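Local coordinates for cytochrome P450 monooxygenase (PDB 6KBH), which probably catalyses the insertion of oxygen into organic substrates at a heme, fed with electrons by FMN and 2Fe-2S centres on the same polypeptide, at residues Pro54-Arg62 with Val356-Glu364; His133-Phe144 with Tyr388-Lys396. All blocks are in the same frame, centred on the assembly; numbering follows the deposited sequence.

Contact 1: residues Pro54-Arg62 with Val356-Glu364; sequences PAASLRWSR and VNSSANHDE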
loop_
_atom_site.group_PDB
_atom_site.type_symbol
_atom_site.label_atom_id
_atom_site.label_comp_id
_atom_site.label_asym_id
_atom_site.label_seq_id
_atom_site.Cartn_x
_atom_site.Cartn_y
_atom_site.Cartn_z
ATOM N N PRO A 54 3.362 -10.157 -22.684
ATOM C CA PRO A 54 3.987 -11.319 -22.023
ATOM C C PRO A 54 3.011 -12.153 -21.216
ATOM O O PRO A 54 3.043 -13.385 -21.316
ATOM C CB PRO A 54 5.069 -10.677 -21.141
ATOM C CG PRO A 54 4.639 -9.251 -20.957
ATOM C CD PRO A 54 3.991 -8.890 -22.268
ATOM N N ALA A 55 2.139 -11.520 -20.422
ATOM C CA ALA A 55 1.209 -12.267 -19.577
ATOM C C ALA A 55 0.369 -13.240 -20.400
ATOM O O ALA A 55 0.325 -14.441 -20.109
ATOM C CB ALA A 55 0.311 -11.303 -18.800
ATOM N N ALA A 56 -0.299 -12.735 -21.440
ATOM C CA ALA A 56 -1.111 -13.600 -22.286
ATOM C C ALA A 56 -0.266 -14.643 -23.005
ATOM O O ALA A 56 -0.723 -15.770 -23.222
ATOM C CB ALA A 56 -1.889 -12.762 -23.300
ATOM N N SER A 57 0.968 -14.292 -23.370
ATOM C CA SER A 57 1.815 -15.202 -24.131
ATOM C C SER A 57 2.197 -16.451 -23.346
ATOM O O SER A 57 2.646 -17.428 -23.950
ATOM C CB SER A 57 3.081 -14.482 -24.597
ATOM O OG SER A 57 4.091 -14.529 -23.607
ATOM N N LEU A 58 2.040 -16.447 -22.021
ATOM C CA LEU A 58 2.350 -17.618 -21.209
ATOM C C LEU A 58 1.133 -18.128 -20.446
ATOM O O LEU A 58 1.285 -18.853 -19.457
ATOM C CB LEU A 58 3.498 -17.328 -20.240
ATOM C CG LEU A 58 4.849 -16.967 -20.862
ATOM C CD1 LEU A 58 5.161 -15.505 -20.621
ATOM C CD2 LEU A 58 5.958 -17.846 -20.310
ATOM N N ARG A 59 -0.073 -17.752 -20.880
ATOM C CA ARG A 59 -1.283 -18.379 -20.357
ATOM C C ARG A 59 -1.196 -19.899 -20.447
ATOM O O ARG A 59 -1.610 -20.610 -19.523
ATOM C CB ARG A 59 -2.504 -17.865 -21.119
ATOM C CG ARG A 59 -3.839 -18.397 -20.627
ATOM C CD ARG A 59 -4.351 -17.607 -19.433
ATOM N NE ARG A 59 -5.730 -17.955 -19.096
ATOM C CZ ARG A 59 -6.067 -18.943 -18.273
ATOM N NH1 ARG A 59 -5.123 -19.681 -17.706
ATOM N NH2 ARG A 59 -7.345 -19.195 -18.015
ATOM N N TRP A 60 -0.648 -20.416 -21.554
ATOM C CA TRP A 60 -0.498 -21.859 -21.712
ATOM C C TRP A 60 0.420 -22.446 -20.648
ATOM O O TRP A 60 0.257 -23.609 -20.261
ATOM C CB TRP A 60 0.032 -22.188 -23.111
ATOM C CG TRP A 60 1.438 -21.716 -23.340
ATOM C CD1 TRP A 60 1.825 -20.512 -23.852
ATOM C CD2 TRP A 60 2.645 -22.433 -23.046
ATOM N NE1 TRP A 60 3.197 -20.434 -23.897
ATOM C CE2 TRP A 60 3.723 -21.600 -23.406
ATOM C CE3 TRP A 60 2.917 -23.696 -22.510
ATOM C CZ2 TRP A 60 5.052 -21.992 -23.256
ATOM C CZ3 TRP A 60 4.239 -24.081 -22.357
ATOM C CH2 TRP A 60 5.288 -23.231 -22.729
ATOM N N SER A 61 1.385 -21.664 -20.163
ATOM C CA SER A 61 2.299 -22.175 -19.147
ATOM C C SER A 61 1.658 -22.171 -17.760
ATOM O O SER A 61 1.883 -23.091 -16.967
ATOM C CB SER A 61 3.596 -21.365 -19.155
ATOM O OG SER A 61 4.591 -21.987 -18.359
ATOM N N ARG A 62 0.852 -21.153 -17.446
ATOM C CA ARG A 62 0.118 -21.175 -16.183
ATOM C C ARG A 62 -0.830 -22.363 -16.121
ATOM O O ARG A 62 -1.064 -22.928 -15.045
ATOM C CB ARG A 62 -0.653 -19.863 -15.993
ATOM C CG ARG A 62 0.237 -18.676 -15.706
ATOM C CD ARG A 62 -0.448 -17.446 -15.166
ATOM N NE ARG A 62 -1.325 -16.809 -16.140
ATOM C CZ ARG A 62 -0.903 -16.109 -17.188
ATOM N NH1 ARG A 62 0.394 -15.966 -17.419
ATOM N NH2 ARG A 62 -1.783 -15.564 -18.019
ATOM N N VAL A 356 8.693 -14.939 -14.233
ATOM C CA VAL A 356 7.928 -13.970 -15.020
ATOM C C VAL A 356 6.948 -13.292 -14.068
ATOM O O VAL A 356 5.841 -13.779 -13.824
ATOM C CB VAL A 356 7.232 -14.623 -16.212
ATOM C CG1 VAL A 356 6.582 -13.569 -17.088
ATOM C CG2 VAL A 356 8.227 -15.449 -17.018
ATOM N N ASN A 357 7.373 -12.145 -13.521
ATOM C CA ASN A 357 6.494 -11.334 -12.685
ATOM C C ASN A 357 5.202 -10.994 -13.414
ATOM O O ASN A 357 4.121 -10.975 -12.811
ATOM C CB ASN A 357 7.201 -10.040 -12.268
ATOM C CG ASN A 357 8.587 -10.279 -11.704
ATOM O OD1 ASN A 357 9.508 -10.659 -12.429
ATOM N ND2 ASN A 357 8.752 -10.022 -10.410
ATOM N N SER A 358 5.302 -10.708 -14.715
ATOM C CA SER A 358 4.122 -10.325 -15.480
ATOM C C SER A 358 3.119 -11.468 -15.552
ATOM O O SER A 358 1.905 -11.244 -15.490
ATOM C CB SER A 358 4.529 -9.878 -16.883
ATOM O OG SER A 358 3.430 -9.305 -17.568
ATOM N N SER A 359 3.606 -12.701 -15.687
ATOM C CA SER A 359 2.702 -13.844 -15.674
ATOM C C SER A 359 2.138 -14.070 -14.280
ATOM O O SER A 359 0.946 -14.358 -14.126
ATOM C CB SER A 359 3.425 -15.094 -16.174
ATOM O OG SER A 359 2.623 -16.247 -16.001
ATOM N N ALA A 360 2.983 -13.939 -13.255
ATOM C CA ALA A 360 2.537 -14.103 -11.875
ATOM C C ALA A 360 1.384 -13.165 -11.551
ATOM O O ALA A 360 0.359 -13.586 -11.003
ATOM C CB ALA A 360 3.707 -13.863 -10.923
ATOM N N ASN A 361 1.531 -11.881 -11.889
ATOM C CA ASN A 361 0.455 -10.921 -11.679
ATOM C C ASN A 361 -0.828 -11.315 -12.398
ATOM O O ASN A 361 -1.887 -10.759 -12.089
ATOM C CB ASN A 361 0.895 -9.532 -12.143
ATOM C CG ASN A 361 2.082 -9.002 -11.361
ATOM O OD1 ASN A 361 2.349 -9.441 -10.243
ATOM N ND2 ASN A 361 2.792 -8.045 -11.942
ATOM N N HIS A 362 -0.755 -12.257 -13.342
ATOM C CA HIS A 362 -1.900 -12.728 -14.109
ATOM C C HIS A 362 -2.144 -14.221 -13.897
ATOM O O HIS A 362 -2.590 -14.912 -14.811
ATOM C CB HIS A 362 -1.706 -12.439 -15.597
ATOM C CG HIS A 362 -1.838 -10.995 -15.965
ATOM N ND1 HIS A 362 -2.940 -10.492 -16.621
ATOM C CD2 HIS A 362 -0.999 -9.947 -15.782
ATOM C CE1 HIS A 362 -2.778 -9.196 -16.821
ATOM N NE2 HIS A 362 -1.608 -8.840 -16.322
ATOM N N ASP A 363 -1.869 -14.733 -12.697
ATOM C CA ASP A 363 -2.096 -16.138 -12.366
ATOM C C ASP A 363 -3.440 -16.271 -11.660
ATOM O O ASP A 363 -3.676 -15.618 -10.637
ATOM C CB ASP A 363 -0.964 -16.689 -11.496
ATOM C CG ASP A 363 -1.168 -18.154 -11.113
ATOM O OD1 ASP A 363 -2.123 -18.790 -11.607
ATOM O OD2 ASP A 363 -0.368 -18.678 -10.308
ATOM N N GLU A 364 -4.324 -17.104 -12.220
ATOM C CA GLU A 364 -5.692 -17.218 -11.721
ATOM C C GLU A 364 -5.751 -17.773 -10.309
ATOM O O GLU A 364 -6.748 -17.563 -9.612
ATOM C CB GLU A 364 -6.523 -18.093 -12.666
ATOM C CG GLU A 364 -8.037 -18.003 -12.472
ATOM C CD GLU A 364 -8.658 -16.807 -13.173
ATOM O OE1 GLU A 364 -8.148 -16.410 -14.241
ATOM O OE2 GLU A 364 -9.648 -16.252 -12.651
#

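Contact 2: residues His133-Phe144 with Tyr388-Lys396; sequences HMPRRRALMEPF and YGSHQCMGK. With HEM (protoporphyrin IX containing Fe), chain C.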
loop_
_atom_site.group_PDB
_atom_site.type_symbol
_atom_site.label_atom_id
_atom_site.label_comp_id
_atom_site.label_asym_id
_atom_site.label_seq_id
_atom_site.Cartn_x
_atom_site.Cartn_y
_atom_site.Cartn_z
ATOM N N HIS A 133 24.360 -8.415 1.993
ATOM C CA HIS A 133 23.256 -7.621 1.458
ATOM C C HIS A 133 22.379 -7.041 2.566
ATOM O O HIS A 133 22.053 -5.848 2.545
ATOM C CB HIS A 133 22.421 -8.473 0.501
ATOM C CG HIS A 133 21.019 -7.979 0.312
ATOM N ND1 HIS A 133 19.928 -8.609 0.868
ATOM C CD2 HIS A 133 20.533 -6.916 -0.371
ATOM C CE1 HIS A 133 18.828 -7.954 0.537
ATOM N NE2 HIS A 133 19.168 -6.923 -0.215
ATOM N N MET A 134 21.975 -7.869 3.534
ATOM C CA MET A 134 20.991 -7.417 4.518
ATOM C C MET A 134 21.494 -6.264 5.379
ATOM O O MET A 134 20.759 -5.272 5.522
ATOM C CB MET A 134 20.527 -8.598 5.381
ATOM C CG MET A 134 19.433 -9.449 4.754
ATOM S SD MET A 134 18.121 -8.495 3.956
ATOM C CE MET A 134 17.446 -7.572 5.331
ATOM N N PRO A 135 22.693 -6.312 5.978
ATOM C CA PRO A 135 23.150 -5.140 6.748
ATOM C C PRO A 135 23.182 -3.861 5.934
ATOM O O PRO A 135 22.832 -2.793 6.451
ATOM C CB PRO A 135 24.553 -5.555 7.209
ATOM C CG PRO A 135 24.502 -7.036 7.255
ATOM C CD PRO A 135 23.642 -7.434 6.095
ATOM N N ARG A 136 23.587 -3.939 4.666
ATOM C CA ARG A 136 23.615 -2.744 3.830
ATOM C C ARG A 136 22.207 -2.271 3.499
ATOM O O ARG A 136 21.957 -1.064 3.405
ATOM C CB ARG A 136 24.401 -3.020 2.552
ATOM C CG ARG A 136 25.849 -3.429 2.766
ATOM C CD ARG A 136 26.586 -3.276 1.459
ATOM N NE ARG A 136 27.823 -4.044 1.350
ATOM C CZ ARG A 136 29.039 -3.516 1.443
ATOM N NH1 ARG A 136 29.186 -2.214 1.654
ATOM N NH2 ARG A 136 30.111 -4.287 1.317
ATOM N N ARG A 137 21.272 -3.206 3.311
ATOM C CA ARG A 137 19.884 -2.833 3.053
ATOM C C ARG A 137 19.258 -2.193 4.284
ATOM O O ARG A 137 18.640 -1.127 4.197
ATOM C CB ARG A 137 19.082 -4.059 2.615
ATOM C CG ARG A 137 17.597 -3.793 2.385
ATOM C CD ARG A 137 16.838 -5.089 2.137
ATOM N NE ARG A 137 15.393 -4.889 2.042
ATOM C CZ ARG A 137 14.736 -4.688 0.903
ATOM N NH1 ARG A 137 15.391 -4.654 -0.251
ATOM N NH2 ARG A 137 13.421 -4.518 0.916
ATOM N N ARG A 138 19.405 -2.839 5.443
ATOM C CA ARG A 138 18.847 -2.290 6.674
ATOM C C ARG A 138 19.482 -0.948 7.016
ATOM O O ARG A 138 18.795 -0.025 7.471
ATOM C CB ARG A 138 19.031 -3.287 7.817
ATOM C CG ARG A 138 18.318 -4.620 7.610
ATOM C CD ARG A 138 18.411 -5.501 8.849
ATOM N NE ARG A 138 17.978 -6.876 8.603
ATOM C CZ ARG A 138 16.729 -7.312 8.750
ATOM N NH1 ARG A 138 15.771 -6.481 9.142
ATOM N NH2 ARG A 138 16.434 -8.582 8.507
ATOM N N ALA A 139 20.792 -0.816 6.795
ATOM C CA ALA A 139 21.463 0.448 7.082
ATOM C C ALA A 139 20.971 1.558 6.164
ATOM O O ALA A 139 20.775 2.697 6.604
ATOM C CB ALA A 139 22.977 0.284 6.954
ATOM N N LEU A 140 20.764 1.250 4.886
ATOM C CA LEU A 140 20.413 2.257 3.896
ATOM C C LEU A 140 18.911 2.371 3.666
ATOM O O LEU A 140 18.494 3.030 2.709
ATOM C CB LEU A 140 21.123 1.951 2.574
ATOM C CG LEU A 140 22.653 1.953 2.642
ATOM C CD1 LEU A 140 23.258 1.341 1.386
ATOM C CD2 LEU A 140 23.182 3.362 2.865
ATOM N N MET A 141 18.091 1.765 4.526
ATOM C CA MET A 141 16.660 1.672 4.254
ATOM C C MET A 141 15.926 2.977 4.530
ATOM O O MET A 141 15.066 3.380 3.740
ATOM C CB MET A 141 16.038 0.549 5.082
ATOM C CG MET A 141 14.525 0.479 4.970
ATOM S SD MET A 141 13.946 0.148 3.290
ATOM C CE MET A 141 14.295 -1.602 3.155
ATOM N N GLU A 142 16.258 3.644 5.637
ATOM C CA GLU A 142 15.421 4.719 6.173
ATOM C C GLU A 142 14.981 5.776 5.160
ATOM O O GLU A 142 13.793 6.140 5.183
ATOM C CB GLU A 142 16.142 5.393 7.351
ATOM C CG GLU A 142 15.336 6.510 8.006
ATOM C CD GLU A 142 16.013 7.088 9.234
ATOM O OE1 GLU A 142 17.059 6.548 9.651
ATOM O OE2 GLU A 142 15.500 8.087 9.780
ATOM N N PRO A 143 15.834 6.303 4.272
ATOM C CA PRO A 143 15.347 7.323 3.325
ATOM C C PRO A 143 14.245 6.827 2.399
ATOM O O PRO A 143 13.521 7.653 1.830
ATOM C CB PRO A 143 16.606 7.708 2.535
ATOM C CG PRO A 143 17.743 7.280 3.381
ATOM C CD PRO A 143 17.281 6.065 4.111
ATOM N N PHE A 144 14.090 5.510 2.237
ATOM C CA PHE A 144 13.055 4.967 1.368
ATOM C C PHE A 144 11.696 4.869 2.045
ATOM O O PHE A 144 10.688 4.707 1.349
ATOM C CB PHE A 144 13.465 3.584 0.862
ATOM C CG PHE A 144 14.596 3.613 -0.122
ATOM C CD1 PHE A 144 14.393 4.057 -1.416
ATOM C CD2 PHE A 144 15.864 3.206 0.252
ATOM C CE1 PHE A 144 15.431 4.091 -2.316
ATOM C CE2 PHE A 144 16.906 3.237 -0.644
ATOM C CZ PHE A 144 16.691 3.681 -1.930
ATOM N N TYR A 388 9.842 -9.302 -4.149
ATOM C CA TYR A 388 9.288 -9.843 -2.919
ATOM C C TYR A 388 10.418 -10.353 -2.040
ATOM O O TYR A 388 11.391 -10.925 -2.540
ATOM C CB TYR A 388 8.297 -10.975 -3.220
ATOM C CG TYR A 388 7.354 -11.298 -2.085
ATOM C CD1 TYR A 388 6.280 -10.470 -1.791
ATOM C CD2 TYR A 388 7.536 -12.435 -1.312
ATOM C CE1 TYR A 388 5.416 -10.763 -0.756
ATOM C CE2 TYR A 388 6.676 -12.737 -0.277
ATOM C CZ TYR A 388 5.619 -11.898 -0.002
ATOM O OH TYR A 388 4.760 -12.198 1.031
ATOM N N GLY A 389 10.281 -10.132 -0.732
ATOM C CA GLY A 389 11.212 -10.676 0.238
ATOM C C GLY A 389 12.469 -9.857 0.451
ATOM O O GLY A 389 12.422 -8.624 0.478
ATOM N N SER A 390 13.601 -10.555 0.587
ATOM C CA SER A 390 14.862 -9.937 0.994
ATOM C C SER A 390 15.203 -8.696 0.176
ATOM O O SER A 390 15.631 -7.678 0.731
ATOM C CB SER A 390 15.996 -10.957 0.881
ATOM O OG SER A 390 15.738 -12.108 1.665
ATOM N N HIS A 391 15.038 -8.761 -1.142
ATOM C CA HIS A 391 15.534 -7.719 -2.031
ATOM C C HIS A 391 14.429 -6.835 -2.595
ATOM O O HIS A 391 14.684 -6.092 -3.548
ATOM C CB HIS A 391 16.322 -8.338 -3.190
ATOM C CG HIS A 391 17.577 -9.037 -2.776
ATOM N ND1 HIS A 391 18.820 -8.448 -2.862
ATOM C CD2 HIS A 391 17.783 -10.281 -2.282
ATOM C CE1 HIS A 391 19.737 -9.298 -2.436
ATOM N NE2 HIS A 391 19.135 -10.418 -2.077
ATOM N N GLN A 392 13.214 -6.908 -2.049
ATOM C CA GLN A 392 12.101 -6.133 -2.585
ATOM C C GLN A 392 12.491 -4.671 -2.758
ATOM O O GLN A 392 13.162 -4.085 -1.902
ATOM C CB GLN A 392 10.875 -6.234 -1.673
ATOM C CG GLN A 392 9.588 -5.795 -2.356
ATOM C CD GLN A 392 8.445 -5.565 -1.385
ATOM O OE1 GLN A 392 8.652 -5.163 -0.240
ATOM N NE2 GLN A 392 7.227 -5.834 -1.840
ATOM N N CYS A 393 12.072 -4.100 -3.888
ATOM C CA CYS A 393 12.421 -2.746 -4.299
ATOM C C CYS A 393 12.313 -1.761 -3.144
ATOM O O CYS A 393 11.241 -1.587 -2.554
ATOM C CB CYS A 393 11.502 -2.314 -5.444
ATOM S SG CYS A 393 11.845 -0.680 -6.120
ATOM N N MET A 394 13.436 -1.122 -2.812
ATOM C CA MET A 394 13.434 -0.170 -1.709
ATOM C C MET A 394 12.726 1.122 -2.089
ATOM O O MET A 394 12.101 1.757 -1.236
ATOM C CB MET A 394 14.869 0.106 -1.257
ATOM C CG MET A 394 15.568 -1.119 -0.683
ATOM S SD MET A 394 17.346 -0.916 -0.466
ATOM C CE MET A 394 17.409 0.022 1.063
ATOM N N GLY A 395 12.790 1.511 -3.358
ATOM C CA GLY A 395 12.169 2.745 -3.794
ATOM C C GLY A 395 10.765 2.554 -4.321
ATOM O O GLY A 395 10.271 3.380 -5.097
ATOM N N LYS A 396 10.112 1.466 -3.903
ATOM C CA LYS A 396 8.756 1.191 -4.368
ATOM C C LYS A 396 7.803 2.321 -3.995
ATOM O O LYS A 396 6.954 2.715 -4.802
ATOM C CB LYS A 396 8.261 -0.146 -3.809
ATOM C CG LYS A 396 8.168 -0.239 -2.288
ATOM C CD LYS A 396 7.487 -1.538 -1.883
ATOM C CE LYS A 396 7.343 -1.662 -0.378
ATOM N NZ LYS A 396 6.595 -2.897 -0.006
HETATM C CHA HEM C . 15.260 -3.972 -6.430
HETATM C CHB HEM C . 11.336 -3.267 -9.521
HETATM C CHC HEM C . 11.658 1.969 -8.826
HETATM C CHD HEM C . 15.543 1.231 -5.765
HETATM C C1A HEM C . 14.118 -3.974 -7.347
HETATM C C2A HEM C . 13.755 -5.334 -7.761
HETATM C C3A HEM C . 12.665 -5.141 -8.613
HETATM C C4A HEM C . 12.473 -3.667 -8.641
HETATM C CMA HEM C . 11.886 -6.197 -9.333
HETATM C CAA HEM C . 14.370 -6.639 -7.358
HETATM C CBA HEM C . 13.563 -7.435 -6.380
HETATM C CGA HEM C . 14.170 -8.633 -5.731
HETATM O O1A HEM C . 15.190 -8.992 -6.377
HETATM O O2A HEM C . 13.491 -8.956 -4.719
HETATM C C1B HEM C . 11.039 -1.806 -9.646
HETATM C C2B HEM C . 9.909 -1.207 -10.494
HETATM C C3B HEM C . 10.014 0.431 -10.268
HETATM C C4B HEM C . 11.187 0.632 -9.328
HETATM C CMB HEM C . 8.933 -1.950 -11.342
HETATM C CAB HEM C . 9.162 1.496 -10.870
HETATM C CBB HEM C . 7.684 1.368 -10.741
HETATM C C1C HEM C . 12.821 1.918 -7.895
HETATM C C2C HEM C . 13.176 3.255 -7.499
HETATM C C3C HEM C . 14.250 3.081 -6.656
HETATM C C4C HEM C . 14.433 1.638 -6.623
HETATM C CMC HEM C . 12.527 4.537 -7.904
HETATM C CAC HEM C . 15.007 4.153 -5.934
HETATM C CBC HEM C . 16.386 4.520 -6.350
HETATM C C1D HEM C . 15.647 -0.232 -5.807
HETATM C C2D HEM C . 16.766 -0.746 -4.948
HETATM C C3D HEM C . 16.684 -2.381 -5.153
HETATM C C4D HEM C . 15.529 -2.559 -6.097
HETATM C CMD HEM C . 17.709 0.058 -4.123
HETATM C CAD HEM C . 17.552 -3.414 -4.526
HETATM C CBD HEM C . 17.231 -3.747 -3.106
HETATM C CGD HEM C . 17.761 -5.029 -2.576
HETATM O O1D HEM C . 18.077 -5.750 -3.553
HETATM O O2D HEM C . 17.733 -5.038 -1.319
HETATM N NA HEM C . 13.349 -2.931 -7.877
HETATM N NB HEM C . 11.759 -0.722 -8.893
HETATM N NC HEM C . 13.584 0.900 -7.367
HETATM N ND HEM C . 14.782 -1.267 -6.534
HETATM FE FE HEM C . 13.339 -0.976 -7.854
#

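Contact 1: residues Pro54-Arg62 with Val356-Glu364
Arg62 reaches across to Ser359 where two short helical pieces of the P450 fold meet: the N-terminal helical region ahead of strand 67-69, and the helix that follows strand 352-355 of the same mixed sheet. The polar part turns on the guanidinium. Its NH1 gives a hydrogen bond to Ser359 OG (2.7 Å, 147°) that lies close to the guanidinium plane, and Ser359 OG has a second partner in Thr79 O. A bend at chi3 (-68°) turns the Arg62 chain back to the preceding helical turn 54-57, where NH1 and NH2 both hold Ala55 O, at 3.1 Å from NH1. One side chain thus fastens that turn while bridging to the facing segment. The carbonyl of His362 lies over one face of the guanidinium without a hydrogen bond, and Arg59 CA covers the opposite face.

The remaining contacts are van der Waals and CH-pi. Leu58 CD1 meets Val356 CG1 at 4.3 Å, Pro54 CG rests against Ser358 OG at 3.6 Å, and Arg62 CD lies 3.8 Å from Asp363 CB. His362, hydrogen-bonded through ND1 to Asp371, presents a ring face: Ala55 CB sits 3.7 Å from the ring centroid, 20° off the normal.

Contact 2: residues His133-Phe144 with Tyr388-Lys396
Propionate oxygen O2D of the heme is gripped by two residues of one helix: His133 NE2, in a nearly straight bond (2.6 Å, 170°), and Arg137 NH1, also at 2.6 Å, while His391 of the facing loop stacks on His133. The arrangement is the proximal heme site of a P450: helix 133-139 brings His133 and Arg137, one turn apart, against the cysteine-ligand loop with its FxxGxHxCxG signature. With His133 ND1 bonded to Glu130, both ring nitrogens face carboxylates, consistent with a protonated imidazole.

His391 lies face to face with His133, the ring centroids 3.5 Å apart and the planes 18° from parallel. Its ND1 donates to O1D, with Leu125 O as a further partner. With His133 on O2D, the stacked pair reaches both oxygens of one propionate. Arg137 CG stands opposite the backbone N (chi1 177°), and the chain runs straight out from the helix to hold Gln392 O end-on, NH1 at 2.8 Å and NH2 at 2.9 Å, near the guanidinium plane. Two residues on from His391, Cys393 SG is the axial ligand of the heme iron, at 2.3 Å.

Beyond the cysteine, Met394 carries the contact. Met394 CG covers one guanidinium face of Arg137, while Met394 CE lies against the carbonyl oxygens of Arg137 and Leu140, where the chain leaves the helix, and near Met141. Against Phe144, the sulfur of Met394 makes an oblique Met-aromatic contact, and Met394 CB lies over the ring face. The edge of that ring meets a heme vinyl group, with Phe144 CE1 3.6 Å from heme CAC.

Overall arrangement
From the N terminus the chain passes first through 54-62, then 133-144, then 356-364 and last 388-396, so the two closures cross rather than nest. Contact 1 closes a loop of 293 residues, bringing helices 54-57 and 59-64 against the helix that follows strand 352-355; contact 2 closes one of 243, joining helix 133-139 to the heme loop ahead of helix 396-413. Their centres are 27 Å apart and they do not touch. Helix 81-89 is shared by both, touched by Ala360 of contact 1 and Tyr388 of contact 2. Toward the reductase part, Lys396 forms a salt bridge with Asp730, which belongs to the 2Fe-2S domain.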